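Local coordinates for protein sorbitol-6-phosphate dehydrogenase (Erwinia amylovora CFBP1430, PDB 5O3Z) that probably catalyses the NAD-dependent interconversion of sorbitol 6-phosphate and fructose 6-phosphate as a short-chain dehydrogenase/reductase, at residues Glu24-Gln28 / Ala29-Val33; Gln103-Leu106 / Thr107-Asp110; Ser128-Met131 / Ile132-Gly135; Gly164-Gly167 / Leu168-Leu172; Asp230-Asp233 / Val234-Val237. One frame throughout, in Å; residues are numbered along the deposited sequence.

Contact 1 of 5, residues Glu24-Gln28 / Ala29-Val33; sequences EGLAQ and AGYHV
Leu26 lays its CD2 methyl over one face of the Tyr31 ring, a CH-pi contact in which the methyl carbon CD2 lies 4.0 Å from the ring centroid. It is offset toward the rim, with Leu26 CD2 closest to Tyr31 CD1 at 3.6 Å. With CG anti to the carbonyl carbon (chi1 -71°), the tyrosine ring is placed beside Leu26, on the flank of the last turn. The same ring meets Leu26 O at its edge, so one leucine supplies both the apolar cover and the carbonyl beside it. Leu26 O also accepts the amide of Tyr31, Tyr31 N to Leu26 O being 2.8 Å, while Gly30 N reaches Ala27 O at 2.8 Å from well above the carbonyl plane. These two bonds form a Schellman motif. Its positive-phi residue is Gly30; a CB there would press against the preceding carbonyl. One residue earlier, Ala29 N still makes the helical bond to Gly25 O (3.1 Å). Beyond the turn Val33 points back at the helix, its CG2 meeting Leu26 CB at 4.0 Å and touching the small Ala27 more loosely. The Ala27 CA-H heads almost straight at Tyr31 O, 3.5 Å from Ala27 CA; this buried carbonyl has no conventional partner. The turn joins helix 17-28 to strand 32-37 in the first beta-alpha-beta unit of the Rossmann fold. Leu26 and Tyr31 pack on Ala9 of strand 8-12, Ala27 faces Ile50 and Tyr54 of helix 40-54, and helix 231-242 borders Leu26 and Ala29 through Leu239.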
# COMPACT_ATOMS: atom_id res chain seq x y z
N GLU A 24 -13.86 19.56 22.83
CA GLU A 24 -13.23 20.16 24.04
C GLU A 24 -11.74 20.44 23.82
O GLU A 24 -11.18 21.52 24.16
CB GLU A 24 -13.38 19.24 25.22
CG GLU A 24 -14.83 18.93 25.51
CD GLU A 24 -15.09 18.44 26.92
OE1 GLU A 24 -14.39 18.86 27.86
OE2 GLU A 24 -16.03 17.64 27.09
N GLY A 25 -11.11 19.46 23.18
CA GLY A 25 -9.70 19.53 22.86
C GLY A 25 -9.40 20.64 21.89
O GLY A 25 -8.39 21.30 22.02
N LEU A 26 -10.28 20.87 20.91
CA LEU A 26 -10.13 21.97 19.99
C LEU A 26 -10.37 23.34 20.64
O LEU A 26 -9.78 24.32 20.25
CB LEU A 26 -11.06 21.81 18.82
CG LEU A 26 -10.67 20.68 17.84
CD1 LEU A 26 -11.88 20.27 17.02
CD2 LEU A 26 -9.60 21.20 16.91
N ALA A 27 -11.26 23.40 21.59
CA ALA A 27 -11.48 24.70 22.28
C ALA A 27 -10.20 25.04 23.07
O ALA A 27 -9.66 26.12 22.95
CB ALA A 27 -12.66 24.57 23.21
N GLN A 28 -9.72 24.06 23.82
CA GLN A 28 -8.42 24.20 24.52
C GLN A 28 -7.28 24.67 23.65
O GLN A 28 -6.56 25.61 24.00
CB GLN A 28 -8.06 22.90 25.18
CG GLN A 28 -6.85 23.00 26.09
CD GLN A 28 -6.43 21.62 26.46
OE1 GLN A 28 -6.01 20.84 25.57
NE2 GLN A 28 -6.60 21.26 27.73
N ALA A 29 -7.13 24.08 22.48
CA ALA A 29 -6.12 24.53 21.49
C ALA A 29 -6.37 25.91 20.91
O ALA A 29 -5.60 26.38 20.06
CB ALA A 29 -6.04 23.53 20.36
N GLY A 30 -7.44 26.60 21.34
CA GLY A 30 -7.72 27.90 20.84
C GLY A 30 -8.72 28.05 19.71
O GLY A 30 -8.82 29.13 19.15
N TYR A 31 -9.45 26.98 19.36
CA TYR A 31 -10.47 27.08 18.30
C TYR A 31 -11.84 27.57 18.84
O TYR A 31 -12.28 27.20 19.95
CB TYR A 31 -10.65 25.71 17.55
CG TYR A 31 -9.48 25.25 16.60
CD1 TYR A 31 -8.36 24.56 17.09
CD2 TYR A 31 -9.56 25.45 15.21
CE1 TYR A 31 -7.37 24.12 16.23
CE2 TYR A 31 -8.56 25.05 14.35
CZ TYR A 31 -7.45 24.40 14.87
OH TYR A 31 -6.49 23.99 13.99
N HIS A 32 -12.56 28.32 18.01
CA HIS A 32 -14.04 28.40 18.16
C HIS A 32 -14.65 27.13 17.57
O HIS A 32 -14.21 26.65 16.53
CB HIS A 32 -14.59 29.62 17.44
CG HIS A 32 -14.41 30.88 18.22
ND1 HIS A 32 -13.20 31.54 18.30
CD2 HIS A 32 -15.31 31.62 18.92
CE1 HIS A 32 -13.36 32.63 19.04
NE2 HIS A 32 -14.63 32.70 19.42
N VAL A 33 -15.62 26.55 18.27
CA VAL A 33 -16.10 25.23 17.90
C VAL A 33 -17.59 25.29 17.58
O VAL A 33 -18.39 25.86 18.35
CB VAL A 33 -15.81 24.19 18.97
CG1 VAL A 33 -16.30 22.81 18.52
CG2 VAL A 33 -14.31 24.12 19.27

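Contact 2 of 5, residues Gln103-Leu106 / Thr107-Asp110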
# COMPACT_ATOMS: atom_id res chain seq x y z
N GLN A 103 -25.49 -13.56 5.87
CA GLN A 103 -26.60 -13.02 6.69
C GLN A 103 -26.60 -11.49 6.79
O GLN A 103 -27.36 -10.93 7.62
CB GLN A 103 -26.55 -13.57 8.13
CG GLN A 103 -26.43 -15.08 8.28
CD GLN A 103 -25.83 -15.52 9.64
OE1 GLN A 103 -25.75 -14.76 10.62
NE2 GLN A 103 -25.42 -16.78 9.69
N PHE A 104 -25.81 -10.79 5.96
CA PHE A 104 -25.55 -9.35 6.18
C PHE A 104 -26.65 -8.65 5.45
O PHE A 104 -26.91 -8.99 4.32
CB PHE A 104 -24.15 -8.91 5.66
CG PHE A 104 -23.70 -7.57 6.21
CD1 PHE A 104 -24.37 -6.40 5.86
CD2 PHE A 104 -22.61 -7.48 7.07
CE1 PHE A 104 -23.98 -5.18 6.37
CE2 PHE A 104 -22.24 -6.26 7.58
CZ PHE A 104 -22.92 -5.12 7.24
N ARG A 105 -27.28 -7.67 6.09
CA ARG A 105 -28.53 -7.10 5.55
C ARG A 105 -28.26 -5.90 4.70
O ARG A 105 -27.45 -5.09 5.08
CB ARG A 105 -29.40 -6.63 6.70
CG ARG A 105 -29.92 -7.76 7.56
CD ARG A 105 -30.17 -7.21 8.94
NE ARG A 105 -31.53 -7.48 9.32
CZ ARG A 105 -32.15 -6.84 10.31
NH1 ARG A 105 -31.51 -5.92 11.07
NH2 ARG A 105 -33.41 -7.15 10.56
N LEU A 106 -29.02 -5.72 3.64
CA LEU A 106 -28.91 -4.58 2.78
C LEU A 106 -29.19 -3.26 3.47
O LEU A 106 -28.55 -2.26 3.18
CB LEU A 106 -29.82 -4.73 1.54
CG LEU A 106 -29.78 -3.56 0.56
CD1 LEU A 106 -28.33 -3.20 0.13
CD2 LEU A 106 -30.64 -3.82 -0.67
N THR A 107 -30.17 -3.23 4.36
CA THR A 107 -30.47 -2.01 5.11
C THR A 107 -29.25 -1.50 5.85
O THR A 107 -28.96 -0.30 5.78
CB THR A 107 -31.62 -2.17 6.15
OG1 THR A 107 -31.48 -3.40 6.86
CG2 THR A 107 -32.96 -2.05 5.42
N ASP A 108 -28.53 -2.41 6.48
CA ASP A 108 -27.30 -2.06 7.25
C ASP A 108 -26.17 -1.65 6.34
O ASP A 108 -25.43 -0.71 6.65
CB ASP A 108 -26.79 -3.22 8.09
CG ASP A 108 -27.65 -3.53 9.29
OD1 ASP A 108 -28.38 -2.65 9.79
OD2 ASP A 108 -27.59 -4.66 9.73
N PHE A 109 -26.02 -2.35 5.21
CA PHE A 109 -24.95 -2.05 4.27
C PHE A 109 -25.21 -0.65 3.76
O PHE A 109 -24.35 0.21 3.73
CB PHE A 109 -24.98 -3.03 3.11
CG PHE A 109 -23.80 -2.86 2.19
CD1 PHE A 109 -22.60 -3.43 2.54
CD2 PHE A 109 -23.90 -2.13 1.04
CE1 PHE A 109 -21.52 -3.33 1.69
CE2 PHE A 109 -22.82 -1.95 0.23
CZ PHE A 109 -21.63 -2.53 0.57
N ASP A 110 -26.45 -0.42 3.37
CA ASP A 110 -26.87 0.90 2.95
C ASP A 110 -26.66 2.01 3.98
O ASP A 110 -26.18 3.09 3.61
CB ASP A 110 -28.34 0.92 2.53
CG ASP A 110 -28.51 0.77 1.01
OD1 ASP A 110 -27.88 1.52 0.23
OD2 ASP A 110 -29.29 -0.12 0.62
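The Phe104 ring turns its edge to the backbone and CB of Phe109: Phe109 N lies in the ring plane, 3.7 Å from Phe104 CE1, and CE1 lies near the plane of the Phe109 ring. Asp108 CB approaches the Phe104 ring obliquely, Phe104 CE1 to Asp108 CB 3.8 Å, with the carboxylate nearly perpendicular to the ring. A stacked ring for Phe109 comes from Phe121 of the second subunit. The third flat group, the guanidinium of Arg105, has Asp108 OD2 at its edge, but Arg105 NH1 stays 4.3 Å from Asp108 OD2, beyond a salt bridge. It is the Arg105 chain, CD to Asp108 OD2 3.7 Å, that lies closest to the acid.

The backbone here begins a helix. Arg105 occupies the N-cap, and its carbonyl accepts Phe109 N, 3.1 Å from Arg105 O, with a weaker bond from Asp108 N. Leu106, with CG anti to its amide nitrogen (chi1 -180°), sends CD1 along the next turn to 3.3 Å from Asp110 OD2. Aspartates suit this end of a helix, where their charge probably interacts favourably with the helix dipole. Phe104 O accepts from Arg125 of the second subunit, and Leu106 packs on its Val118. Such an N-terminal helical turn, one side of which, with Leu106 and Phe109, packs against a partner, fits the long-helix interface by which many short-chain dehydrogenases associate.

Contact 3 of 5, residues Ser128-Met131 / Ile132-Gly135; sequences SKLM and IRDG
Leu130 rests its CD2 methyl over one face of the Arg133 guanidinium, Leu130 CD2 to Arg133 NH1 being 3.5 Å, while the edge of that same group is gripped by the acid next in sequence. Arg133 holds Asp134 side-on with two nitrogens: NE to OD1 at 2.9 Å and NH2 to OD2 at 3.0 Å. The carboxyl carbon lies in the guanidinium plane, yet NE meets OD1 from well above the carboxylate plane. The bend at chi3 (66°) turns the arginine head along its own backbone toward the aspartate and beside Leu130. Its remaining nitrogen, NH1, bridges to Asp80, so the group is fixed in rotation as well as covered by a methyl.

Helix 106-133 ends here in a Schellman motif. Asp134 N still bonds to Leu130 O at 3.2 Å, Gly135 N turns back to Ile132 O at 3.2 Å, and the following amide to Met131 O. Gly135 has positive phi, a conformation that a residue without CB adopts readily. A water lies between Leu130 O and Asp134 OD2; its bond to the carbonyl is weak, and its protons may be shared with other acceptors. On another side of the turn, Ile132 sets CG1 3.2 Å from Ser128 O, which also accepts Ile132 N at 2.9 Å. The Ser128 hydroxyl bonds chiefly to Ser124 O, with Arg125 O also within bonding distance, and Ile132 packs on Leu176 and on Thr102 of the second subunit.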
# COMPACT_ATOMS: atom_id res chain seq x y z
N SER A 128 -16.09 22.97 2.21
CA SER A 128 -15.13 23.46 1.20
C SER A 128 -15.56 24.71 0.45
O SER A 128 -14.70 25.56 0.15
CB SER A 128 -14.74 22.40 0.16
OG SER A 128 -15.80 21.89 -0.63
N LYS A 129 -16.84 24.84 0.09
CA LYS A 129 -17.31 26.04 -0.60
C LYS A 129 -17.07 27.28 0.27
O LYS A 129 -16.64 28.33 -0.24
CB LYS A 129 -18.82 25.97 -0.88
CG LYS A 129 -19.24 25.00 -1.95
CD LYS A 129 -20.68 24.55 -1.68
CE LYS A 129 -21.49 24.32 -2.92
NZ LYS A 129 -21.98 25.62 -3.44
N LEU A 130 -17.36 27.18 1.55
CA LEU A 130 -17.12 28.30 2.49
C LEU A 130 -15.65 28.64 2.56
O LEU A 130 -15.26 29.84 2.71
CB LEU A 130 -17.68 28.01 3.90
CG LEU A 130 -19.22 27.96 4.07
CD1 LEU A 130 -19.62 27.64 5.53
CD2 LEU A 130 -19.90 29.25 3.65
N MET A 131 -14.80 27.62 2.47
CA MET A 131 -13.36 27.80 2.64
C MET A 131 -12.82 28.49 1.42
O MET A 131 -11.97 29.39 1.52
CB MET A 131 -12.65 26.44 2.84
CG MET A 131 -12.73 25.94 4.23
SD MET A 131 -12.16 24.21 4.25
CE MET A 131 -12.74 23.66 5.83
N ILE A 132 -13.32 28.06 0.27
CA ILE A 132 -13.01 28.65 -1.01
C ILE A 132 -13.45 30.09 -1.14
O ILE A 132 -12.67 30.96 -1.59
CB ILE A 132 -13.61 27.81 -2.16
CG1 ILE A 132 -12.82 26.50 -2.24
CG2 ILE A 132 -13.55 28.51 -3.51
CD1 ILE A 132 -13.55 25.43 -3.02
N ARG A 133 -14.68 30.35 -0.74
CA ARG A 133 -15.27 31.70 -0.83
C ARG A 133 -14.43 32.71 -0.11
O ARG A 133 -14.12 33.71 -0.67
CB ARG A 133 -16.67 31.72 -0.20
CG ARG A 133 -17.43 33.04 -0.42
CD ARG A 133 -18.60 33.14 0.55
NE ARG A 133 -18.16 33.26 1.94
CZ ARG A 133 -18.91 33.03 3.03
NH1 ARG A 133 -20.18 32.67 2.91
NH2 ARG A 133 -18.40 33.15 4.25
N ASP A 134 -14.08 32.39 1.13
CA ASP A 134 -13.30 33.29 2.01
C ASP A 134 -11.81 33.18 1.89
O ASP A 134 -11.11 33.69 2.74
CB ASP A 134 -13.64 33.00 3.48
CG ASP A 134 -15.02 33.49 3.86
OD1 ASP A 134 -15.60 34.20 3.01
OD2 ASP A 134 -15.51 33.16 4.99
N GLY A 135 -11.30 32.49 0.88
CA GLY A 135 -9.83 32.30 0.75
C GLY A 135 -9.04 31.63 1.88
O GLY A 135 -7.89 31.97 2.13
O HOH W 1 -15.20 30.21 5.81

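Contact 4 of 5, residues Gly164-Gly167 / Leu168-Leu172; sequences GGVG and LTQSL
Thr169 N donates to Gly165 O at 2.8 Å, and its neighbours follow the same helical pattern, Leu168 N bonding to Gly164 O and Gln170 N to Val166 O. Ser171 N to Gly167 O, at 3.1 Å, is almost straight, with an N-H...O angle of 177°. The Thr169 hydroxyl also passes Gly165 O, 3.3 Å from OG1, but any bond is weak and unsettled, for its stronger partners are the hydroxyls of Ser185 and Tyr120. Having OG1 anti to the carbonyl carbon (chi1 -77°) sets that hydroxyl beside the helix backbone and facing those partners. Ser171 and Gln170 turn their polar ends to a neighbouring subunit: Ser171 OG is bonded to Ser152 O and Gln170 OE1 to Gly151 N, both of the second subunit, which satisfies these two buried atoms.

Apolar contact across the two segments is slight. Val166 and Gln170 run side by side, pointing the same way, with Val166 CG1 3.6 Å from Gln170 NE2. The first torsion sets Gln170 CG 3.5 Å from Val166 O, and the extended chain beyond it carries NE2 alongside Val166. Leu168 leads away from the turn to Tyr120 and Phe121 of helix 106-133, whereas Val166 and Thr169 lean on Met187 and Val183 of strand 182-188. Gly164, Gly165 and Gly167 keep the rest of the turn slim, consistent with a helix pressed between its own sheet and another subunit. Helix 156-176 is the crossover of a beta-alpha-beta unit, strand 139-145 to strand 182-188, and begins with the Tyr-X-X-X-Lys pattern of short-chain dehydrogenases; its place at a subunit interface is likewise common in that family.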
# COMPACT_ATOMS: atom_id res chain seq x y z
N GLY A 164 -13.92 3.37 1.20
CA GLY A 164 -14.48 4.42 0.35
C GLY A 164 -14.17 5.81 0.86
O GLY A 164 -13.80 6.70 0.07
N GLY A 165 -14.15 5.97 2.16
CA GLY A 165 -13.65 7.25 2.72
C GLY A 165 -12.21 7.64 2.33
O GLY A 165 -11.89 8.80 2.16
N VAL A 166 -11.31 6.64 2.23
CA VAL A 166 -9.94 6.92 1.80
C VAL A 166 -9.95 7.44 0.42
O VAL A 166 -9.32 8.43 0.13
CB VAL A 166 -9.06 5.67 1.90
CG1 VAL A 166 -7.66 5.99 1.30
CG2 VAL A 166 -9.03 5.22 3.36
N GLY A 167 -10.69 6.75 -0.43
CA GLY A 167 -10.87 7.21 -1.83
C GLY A 167 -11.41 8.63 -1.94
O GLY A 167 -10.91 9.43 -2.73
N LEU A 168 -12.45 8.91 -1.16
CA LEU A 168 -13.01 10.27 -1.15
C LEU A 168 -11.99 11.30 -0.65
O LEU A 168 -11.75 12.30 -1.32
CB LEU A 168 -14.30 10.34 -0.35
CG LEU A 168 -14.93 11.71 -0.32
CD1 LEU A 168 -15.18 12.28 -1.71
CD2 LEU A 168 -16.18 11.67 0.45
N THR A 169 -11.29 10.97 0.44
CA THR A 169 -10.17 11.78 0.94
C THR A 169 -9.12 12.08 -0.14
O THR A 169 -8.68 13.21 -0.25
CB THR A 169 -9.49 11.18 2.21
OG1 THR A 169 -10.25 11.40 3.39
CG2 THR A 169 -8.12 11.73 2.40
N GLN A 170 -8.71 11.13 -0.99
CA GLN A 170 -7.71 11.41 -1.99
C GLN A 170 -8.26 12.30 -3.13
O GLN A 170 -7.58 13.23 -3.59
CB GLN A 170 -7.08 10.09 -2.55
CG GLN A 170 -6.38 9.29 -1.49
CD GLN A 170 -5.71 8.04 -2.06
OE1 GLN A 170 -5.56 7.93 -3.25
NE2 GLN A 170 -5.35 7.13 -1.19
N SER A 171 -9.45 11.99 -3.64
CA SER A 171 -10.07 12.80 -4.66
C SER A 171 -10.30 14.24 -4.12
O SER A 171 -10.04 15.20 -4.85
CB SER A 171 -11.44 12.26 -5.08
OG SER A 171 -11.29 11.19 -5.99
N LEU A 172 -10.87 14.36 -2.91
CA LEU A 172 -11.01 15.71 -2.27
C LEU A 172 -9.70 16.50 -2.26
O LEU A 172 -9.64 17.70 -2.61
CB LEU A 172 -11.47 15.60 -0.82
CG LEU A 172 -12.92 15.11 -0.63
CD1 LEU A 172 -13.36 14.93 0.78
CD2 LEU A 172 -13.87 16.05 -1.33

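Contact 5 of 5, residues Asp230-Asp233 / Val234-Val237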
# COMPACT_ATOMS: atom_id res chain seq x y z
N ASP A 230 -6.33 5.64 22.46
CA ASP A 230 -7.15 6.51 23.29
C ASP A 230 -7.47 7.85 22.64
O ASP A 230 -6.93 8.23 21.60
CB ASP A 230 -6.61 6.56 24.75
CG ASP A 230 -5.35 7.40 24.89
OD1 ASP A 230 -5.02 8.13 23.94
OD2 ASP A 230 -4.70 7.37 25.98
N TYR A 231 -8.39 8.57 23.25
CA TYR A 231 -8.94 9.76 22.60
C TYR A 231 -7.90 10.82 22.44
O TYR A 231 -7.94 11.67 21.51
CB TYR A 231 -10.16 10.34 23.38
CG TYR A 231 -11.45 9.52 23.47
CD1 TYR A 231 -11.87 8.64 22.46
CD2 TYR A 231 -12.30 9.69 24.55
CE1 TYR A 231 -13.08 7.96 22.55
CE2 TYR A 231 -13.51 9.00 24.65
CZ TYR A 231 -13.89 8.13 23.65
OH TYR A 231 -15.08 7.46 23.75
N GLN A 232 -6.96 10.86 23.39
CA GLN A 232 -5.91 11.86 23.32
C GLN A 232 -4.95 11.63 22.13
O GLN A 232 -4.49 12.57 21.50
CB GLN A 232 -5.15 11.95 24.67
CG GLN A 232 -4.12 13.06 24.71
CD GLN A 232 -4.75 14.42 24.80
OE1 GLN A 232 -5.66 14.61 25.62
NE2 GLN A 232 -4.34 15.32 24.00
N ASP A 233 -4.68 10.38 21.82
CA ASP A 233 -3.84 10.09 20.59
C ASP A 233 -4.52 10.65 19.37
O ASP A 233 -3.94 11.27 18.57
CB ASP A 233 -3.66 8.60 20.40
CG ASP A 233 -3.10 7.92 21.58
OD1 ASP A 233 -2.07 8.40 22.13
OD2 ASP A 233 -3.66 6.90 21.94
N VAL A 234 -5.83 10.49 19.30
CA VAL A 234 -6.57 11.02 18.18
C VAL A 234 -6.43 12.52 18.05
O VAL A 234 -6.09 13.06 17.00
CB VAL A 234 -8.06 10.60 18.25
CG1 VAL A 234 -8.82 11.14 17.05
CG2 VAL A 234 -8.20 9.09 18.28
N LEU A 235 -6.74 13.20 19.17
CA LEU A 235 -6.60 14.63 19.29
C LEU A 235 -5.24 15.13 18.88
O LEU A 235 -5.13 16.05 18.07
CB LEU A 235 -6.98 15.04 20.74
CG LEU A 235 -7.01 16.53 21.07
CD1 LEU A 235 -7.97 17.30 20.18
CD2 LEU A 235 -7.40 16.70 22.54
N ASN A 236 -4.18 14.43 19.33
CA ASN A 236 -2.79 14.83 19.08
C ASN A 236 -2.52 14.93 17.63
O ASN A 236 -2.11 15.99 17.12
CB ASN A 236 -1.82 13.86 19.81
CG ASN A 236 -1.73 14.14 21.32
OD1 ASN A 236 -2.17 15.21 21.76
ND2 ASN A 236 -1.19 13.18 22.12
N VAL A 237 -2.83 13.82 16.93
CA VAL A 237 -2.60 13.70 15.51
C VAL A 237 -3.52 14.67 14.72
O VAL A 237 -3.09 15.35 13.77
CB VAL A 237 -2.88 12.24 15.08
CG1 VAL A 237 -2.86 12.09 13.58
CG2 VAL A 237 -1.90 11.24 15.71
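Gln232 and Asn236 clasp side chains one turn apart near the start of helix 231-242, a local helical contact combined with an N-terminal capping box. Gln232 bends at chi2 (72°), turning its amide down the helix so that NE2 donates to Asn236 OD1 at 3.1 Å. The acceptor lies in the glutamine amide plane, but the donor sits above the asparagine carbonyl plane, the two amides being 50° apart. Leu235 CD2 backs the glutamine, 3.7 Å from Gln232 NE2. In the capping box Asp233 N bonds to Asp230 OD1 (3.1 Å) and Asp230 N to Asp233 OD2 (3.0 Å). The short side chain of Asp230 reaches a first-turn amide, and that of Asp233 reaches back to the N-cap amide. Regular bonds such as Leu235 N to Tyr231 O (3.0 Å) continue the helix, while Val234 packs on strand 182-188, and Val237 on that strand and on strand 253-256. Asn236 ND2 makes a weak bond to Lys245 O of the third subunit. Because Asp230 OD1 lies only 2.7 Å from Asp233 OD2, two acceptors are brought together; the two backbone amides and the helix N terminus probably ease this proximity, perhaps with a raised pKa for one carboxylate.

Overall arrangement
From the N terminus, contact 1 closes the turn between helix 17-28 and strand 32-37. Contact 2 opens helix 106-133 after the loop from strand 88-91, and contact 3 ends that helix, the centres about 37 Å apart. Contact 4 lies within helix 156-176, and contact 5 starts helix 231-242. All five follow in series, without nesting or crossing. Contacts 1 and 5 alone touch, Gly25 CA lying 3.7 Å from Leu235 CD2, which ties two helices together. Contacts 3 and 4 approach within about 6 Å (nearest atoms). Contacts 2, 3 and 4 reach the second subunit; contacts 4 and 5 reach the third.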